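Local atomic coordinates of response regulator receiver protein (Desulfuromonas acetoxidans, PDB entry 2ZAY), a protein that probably acts in bacterial two-component signalling as a response regulator, represented here by its CheY-like receiver domain. Residues P84-S89 with G104-I109; W9-V14 with L55-A60. All blocks are in the same frame, centred on the assembly; numbering follows the deposited sequence.

Contact 1 of 2, residues P84-S89 with G104-I109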
loop_
_atom_site.group_PDB
_atom_site.type_symbol
_atom_site.label_atom_id
_atom_site.label_comp_id
_atom_site.label_asym_id
_atom_site.label_seq_id
_atom_site.Cartn_x
_atom_site.Cartn_y
_atom_site.Cartn_z
ATOM N N PRO A 84 -0.037 -5.924 -6.780
ATOM C CA PRO A 84 -0.916 -6.084 -5.614
ATOM C C PRO A 84 -0.958 -4.834 -4.745
ATOM O O PRO A 84 0.043 -4.132 -4.603
ATOM C CB PRO A 84 -0.318 -7.288 -4.883
ATOM C CG PRO A 84 1.152 -7.203 -5.229
ATOM C CD PRO A 84 1.114 -6.844 -6.706
ATOM N N VAL A 85 -2.124 -4.561 -4.168
ATOM C CA VAL A 85 -2.287 -3.376 -3.324
ATOM C C VAL A 85 -2.845 -3.749 -1.956
ATOM O O VAL A 85 -3.869 -4.432 -1.853
ATOM C CB VAL A 85 -3.238 -2.338 -3.991
ATOM C CG1 VAL A 85 -3.244 -1.033 -3.180
ATOM C CG2 VAL A 85 -2.787 -2.060 -5.431
ATOM N N ILE A 86 -2.156 -3.308 -0.907
ATOM C CA ILE A 86 -2.582 -3.561 0.469
ATOM C C ILE A 86 -3.160 -2.262 1.015
ATOM O O ILE A 86 -2.571 -1.197 0.824
ATOM C CB ILE A 86 -1.392 -3.959 1.383
ATOM C CG1 ILE A 86 -0.886 -5.362 1.023
ATOM C CG2 ILE A 86 -1.827 -3.912 2.863
ATOM C CD1 ILE A 86 0.294 -5.797 1.871
ATOM N N ALA A 87 -4.312 -2.339 1.674
ATOM C CA ALA A 87 -4.914 -1.148 2.254
ATOM C C ALA A 87 -4.576 -1.036 3.733
ATOM O O ALA A 87 -4.574 -2.029 4.459
ATOM C CB ALA A 87 -6.435 -1.170 2.075
ATOM N N LEU A 88 -4.289 0.187 4.160
ATOM C CA LEU A 88 -3.975 0.494 5.547
ATOM C C LEU A 88 -5.079 1.454 5.983
ATOM O O LEU A 88 -5.325 2.456 5.324
ATOM C CB LEU A 88 -2.612 1.182 5.632
ATOM C CG LEU A 88 -1.455 0.427 6.287
ATOM C CD1 LEU A 88 -1.363 -0.996 5.767
ATOM C CD2 LEU A 88 -0.164 1.201 6.033
ATOM N N SER A 89 -5.762 1.158 7.081
ATOM C CA SER A 89 -6.826 2.056 7.492
ATOM C C SER A 89 -6.888 2.316 8.979
ATOM O O SER A 89 -6.735 1.404 9.796
ATOM C CB SER A 89 -8.180 1.527 7.018
ATOM O OG SER A 89 -9.228 2.362 7.483
ATOM N N GLY A 104 -10.814 -5.932 -4.443
ATOM C CA GLY A 104 -9.617 -6.497 -5.037
ATOM C C GLY A 104 -8.334 -6.180 -4.288
ATOM O O GLY A 104 -7.252 -6.614 -4.699
ATOM N N PHE A 105 -8.424 -5.401 -3.214
ATOM C CA PHE A 105 -7.224 -5.115 -2.429
ATOM C C PHE A 105 -6.714 -6.482 -1.985
ATOM O O PHE A 105 -7.495 -7.322 -1.528
ATOM C CB PHE A 105 -7.563 -4.241 -1.216
ATOM C CG PHE A 105 -7.572 -2.759 -1.519
ATOM C CD1 PHE A 105 -6.409 -2.007 -1.407
ATOM C CD2 PHE A 105 -8.739 -2.127 -1.957
ATOM C CE1 PHE A 105 -6.399 -0.637 -1.728
ATOM C CE2 PHE A 105 -8.740 -0.758 -2.281
ATOM C CZ PHE A 105 -7.571 -0.017 -2.166
ATOM N N ILE A 106 -5.413 -6.717 -2.120
ATOM C CA ILE A 106 -4.867 -8.027 -1.766
ATOM C C ILE A 106 -4.857 -8.309 -0.264
ATOM O O ILE A 106 -4.835 -9.471 0.156
ATOM C CB ILE A 106 -3.450 -8.211 -2.357
ATOM C CG1 ILE A 106 -3.172 -9.702 -2.549
ATOM C CG2 ILE A 106 -2.418 -7.550 -1.465
ATOM C CD1 ILE A 106 -1.953 -9.977 -3.394
ATOM N N ASP A 107 -4.848 -7.258 0.547
ATOM C CA ASP A 107 -4.891 -7.420 2.001
ATOM C C ASP A 107 -5.372 -6.113 2.631
ATOM O O ASP A 107 -5.450 -5.077 1.960
ATOM C CB ASP A 107 -3.519 -7.807 2.583
ATOM C CG ASP A 107 -3.640 -8.635 3.871
ATOM O OD1 ASP A 107 -4.688 -8.548 4.552
ATOM O OD2 ASP A 107 -2.689 -9.370 4.212
ATOM N N PHE A 108 -5.706 -6.177 3.914
ATOM C CA PHE A 108 -6.193 -5.016 4.653
ATOM C C PHE A 108 -5.571 -5.047 6.045
ATOM O O PHE A 108 -5.667 -6.057 6.750
ATOM C CB PHE A 108 -7.716 -5.080 4.762
ATOM C CG PHE A 108 -8.319 -3.943 5.539
ATOM C CD1 PHE A 108 -8.721 -2.779 4.895
ATOM C CD2 PHE A 108 -8.483 -4.040 6.920
ATOM C CE1 PHE A 108 -9.285 -1.720 5.613
ATOM C CE2 PHE A 108 -9.044 -2.991 7.653
ATOM C CZ PHE A 108 -9.446 -1.827 6.996
ATOM N N ILE A 109 -4.937 -3.949 6.440
ATOM C CA ILE A 109 -4.287 -3.877 7.741
ATOM C C ILE A 109 -4.760 -2.661 8.516
ATOM O O ILE A 109 -4.684 -1.532 8.029
ATOM C CB ILE A 109 -2.756 -3.785 7.586
ATOM C CG1 ILE A 109 -2.252 -4.945 6.722
ATOM C CG2 ILE A 109 -2.087 -3.815 8.965
ATOM C CD1 ILE A 109 -0.764 -4.864 6.415
HETATM O O HOH W 1 -4.679 -6.054 -5.107
#
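P84 starts the contact by pressing CB tightly against I106 CD1, at 3.5 Å. V85 CG1, anti to the backbone N (chi1 -172°), meets CE1 of the F105 ring at 3.5 Å. V85 O accepts a hydrogen bond from I106 N at 2.8 Å, and a water links V85 N to G104 O. I86 uses both branches on the other face of the sheet. I86 CG1 meets I106 CG2, and I86 CG2 lies 3.8 Å from I109 CD1. A87 is gripped by two backbone bonds. A87 N donates to D107 O at 3.0 Å with a nearly straight N-H (173°), and A87 O accepts from I109 N. A87 CB sits beside both rings, 3.6 Å from F105 CD1 and 4.0 Å from F108 CD1. L88 lies alongside I109, with L88 CD1 at 3.6 Å from I109 CB. S89 N bonds to I109 O, and S89 CB touches F108 CZ. The S89 hydroxyl has its partners elsewhere, among them E96. F105 also meets the ring of F71. Helix 94-103 covers A87 and F108, and helix 115-129 covers I106 and I109. The strands are parallel neighbours of a beta-alpha-beta unit, connected by helix 94-103, in a CheY-like receiver fold.

Contact 2 of 2, residues W9-V14 with L55-A60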
loop_
_atom_site.group_PDB
_atom_site.type_symbol
_atom_site.label_atom_id
_atom_site.label_comp_id
_atom_site.label_asym_id
_atom_site.label_seq_id
_atom_site.Cartn_x
_atom_site.Cartn_y
_atom_site.Cartn_z
ATOM N N TRP A 9 13.225 -5.955 -3.482
ATOM C CA TRP A 9 11.786 -5.715 -3.509
ATOM C C TRP A 9 11.435 -4.235 -3.366
ATOM O O TRP A 9 11.719 -3.615 -2.334
ATOM C CB TRP A 9 11.096 -6.506 -2.397
ATOM C CG TRP A 9 11.202 -8.007 -2.537
ATOM C CD1 TRP A 9 11.961 -8.850 -1.778
ATOM C CD2 TRP A 9 10.501 -8.836 -3.476
ATOM N NE1 TRP A 9 11.773 -10.153 -2.180
ATOM C CE2 TRP A 9 10.882 -10.172 -3.220
ATOM C CE3 TRP A 9 9.588 -8.578 -4.506
ATOM C CZ2 TRP A 9 10.380 -11.250 -3.956
ATOM C CZ3 TRP A 9 9.086 -9.654 -5.241
ATOM C CH2 TRP A 9 9.485 -10.974 -4.959
ATOM N N ARG A 10 10.817 -3.675 -4.405
ATOM C CA ARG A 10 10.405 -2.275 -4.392
ATOM C C ARG A 10 9.006 -2.235 -3.805
ATOM O O ARG A 10 8.106 -2.913 -4.298
ATOM C CB ARG A 10 10.346 -1.695 -5.810
ATOM C CG ARG A 10 11.639 -1.800 -6.606
ATOM C CD ARG A 10 11.393 -1.483 -8.089
ATOM N NE ARG A 10 12.275 -2.283 -8.932
ATOM C CZ ARG A 10 11.865 -3.221 -9.776
ATOM N NH1 ARG A 10 10.573 -3.492 -9.916
ATOM N NH2 ARG A 10 12.761 -3.904 -10.478
ATOM N N ILE A 11 8.824 -1.436 -2.762
ATOM C CA ILE A 11 7.523 -1.321 -2.119
ATOM C C ILE A 11 7.118 0.149 -2.074
ATOM O O ILE A 11 7.827 0.955 -1.481
ATOM C CB ILE A 11 7.576 -1.856 -0.664
ATOM C CG1 ILE A 11 8.111 -3.291 -0.644
ATOM C CG2 ILE A 11 6.188 -1.791 -0.032
ATOM C CD1 ILE A 11 7.173 -4.323 -1.244
ATOM N N MET A 12 6.004 0.509 -2.704
ATOM C CA MET A 12 5.566 1.902 -2.649
ATOM C C MET A 12 4.571 2.062 -1.507
ATOM O O MET A 12 3.651 1.263 -1.361
ATOM C CB MET A 12 4.913 2.344 -3.966
ATOM C CG MET A 12 4.333 3.780 -3.924
ATOM S SD MET A 12 3.637 4.405 -5.513
ATOM C CE MET A 12 4.998 4.463 -6.436
ATOM N N LEU A 13 4.772 3.089 -0.688
ATOM C CA LEU A 13 3.876 3.364 0.433
ATOM C C LEU A 13 3.250 4.750 0.238
ATOM O O LEU A 13 3.969 5.732 0.078
ATOM C CB LEU A 13 4.666 3.325 1.742
ATOM C CG LEU A 13 3.964 3.735 3.033
ATOM C CD1 LEU A 13 2.790 2.808 3.295
ATOM C CD2 LEU A 13 4.965 3.677 4.190
ATOM N N VAL A 14 1.920 4.822 0.252
ATOM C CA VAL A 14 1.201 6.087 0.069
ATOM C C VAL A 14 0.394 6.388 1.339
ATOM O O VAL A 14 -0.493 5.619 1.712
ATOM C CB VAL A 14 0.204 6.004 -1.122
ATOM C CG1 VAL A 14 -0.283 7.401 -1.484
ATOM C CG2 VAL A 14 0.855 5.332 -2.318
ATOM N N LEU A 55 4.870 -4.169 -4.973
ATOM C CA LEU A 55 3.656 -4.141 -4.170
ATOM C C LEU A 55 3.407 -2.715 -3.700
ATOM O O LEU A 55 4.347 -1.954 -3.480
ATOM C CB LEU A 55 3.796 -5.095 -2.978
ATOM C CG LEU A 55 2.559 -5.227 -2.088
ATOM C CD1 LEU A 55 2.509 -6.616 -1.469
ATOM C CD2 LEU A 55 2.598 -4.156 -1.023
ATOM N N ILE A 56 2.136 -2.360 -3.545
ATOM C CA ILE A 56 1.771 -1.013 -3.130
ATOM C C ILE A 56 0.959 -1.054 -1.854
ATOM O O ILE A 56 0.085 -1.908 -1.685
ATOM C CB ILE A 56 0.956 -0.310 -4.249
ATOM C CG1 ILE A 56 1.832 -0.168 -5.500
ATOM C CG2 ILE A 56 0.449 1.051 -3.768
ATOM C CD1 ILE A 56 1.082 0.278 -6.734
ATOM N N ILE A 57 1.269 -0.145 -0.938
ATOM C CA ILE A 57 0.550 -0.063 0.328
ATOM C C ILE A 57 -0.024 1.350 0.369
ATOM O O ILE A 57 0.720 2.326 0.275
ATOM C CB ILE A 57 1.502 -0.236 1.526
ATOM C CG1 ILE A 57 2.172 -1.609 1.478
ATOM C CG2 ILE A 57 0.735 -0.054 2.827
ATOM C CD1 ILE A 57 3.295 -1.772 2.508
ATOM N N THR A 58 -1.336 1.471 0.503
ATOM C CA THR A 58 -1.924 2.801 0.536
ATOM C C THR A 58 -2.913 3.005 1.664
ATOM O O THR A 58 -3.609 2.078 2.075
ATOM C CB THR A 58 -2.657 3.131 -0.784
ATOM O OG1 THR A 58 -3.190 4.456 -0.705
ATOM C CG2 THR A 58 -3.812 2.150 -1.032
ATOM N N GLU A 59 -2.956 4.232 2.174
ATOM C CA GLU A 59 -3.903 4.587 3.214
ATOM C C GLU A 59 -5.254 4.478 2.506
ATOM O O GLU A 59 -5.371 4.859 1.343
ATOM C CB GLU A 59 -3.661 6.031 3.661
ATOM C CG GLU A 59 -4.532 6.493 4.813
ATOM C CD GLU A 59 -4.175 7.899 5.271
ATOM O OE1 GLU A 59 -4.669 8.329 6.337
ATOM O OE2 GLU A 59 -3.404 8.575 4.557
ATOM N N ALA A 60 -6.266 3.961 3.194
ATOM C CA ALA A 60 -7.582 3.807 2.587
ATOM C C ALA A 60 -8.333 5.124 2.462
ATOM O O ALA A 60 -8.829 5.471 1.392
ATOM C CB ALA A 60 -8.410 2.820 3.391
#
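M12 and V14 tie 9-14 to 55-60 as parallel strands, their axes 4.7 Å apart at the closest and 10° between directions, through M12 N to L55 O, I57 N to M12 O, V14 N to I57 O and E59 N to V14 O. I57 N to M12 O and V14 N to I57 O are both 2.8 Å, and all four donors lie nearly along the C=O axis. I11, L13, L55 and I57 share one face. I57 meets both I11 and L13. I57 CD1 lies 3.8 Å from I11 CG2, and I57 CG2 lies 3.6 Å from L13 CD1. Both pairs cross at a slant. I11 also runs side by side with L55, I11 CD1 to L55 CB at 3.9 Å. Helix 115-129 covers this face through I122 and V125.

On the other face M12 and I56 meet only loosely, M12 CB to I56 CG1 at 4.3 Å. M12 and V14 pack on helix 41-51. T58 OG1 is anti to its backbone N (chi1 -179°). T58 OG1 stands 3.8 Å from V14 CB and donates a hydrogen bond to E59 O at 3.0 Å. An alanine in place of T58 would probably leave E59 O without this hydroxyl donor and open a gap beside V14 CB.

The chemistry changes toward the C-terminal ends of the strands. Most of the contact is buried and apolar. M12, V14, I57 and their mates pair across it, while I11 and L13 bond to strand 33-38, and I56 and T58 to strand 85-89. E59 is different. Its OE2 bonds to T16 OG1 and lies close to D15 OD1. E59 probably takes the place of the phosphoacceptor aspartate of typical receivers; here it is a glutamate. The contact therefore probably joins an apolar core to an acidic pair, E59 and D15, at the usual active-site edge.

Both contacts belong to one parallel five-strand sheet, with strand order 33-38, 9-14, 55-59, 85-89, 107-110. Contact 2 joins the first and third strands of the chain, and contact 1 the fourth and fifth. Contact 2 closes before contact 1 opens. Their centres are about 9 Å apart. Strands 55-59 and 85-89 are neighbours, so the two contacts touch: I86 N probably bonds to I56 O, L88 O to A60 N, and L88 CD2 packs on I57 CG2. Helix 115-129 lies across one face of both. The result is a continuous core for the receiver domain. E59 and S89 end adjacent strands, at the edge where receivers usually carry their phosphorylation site.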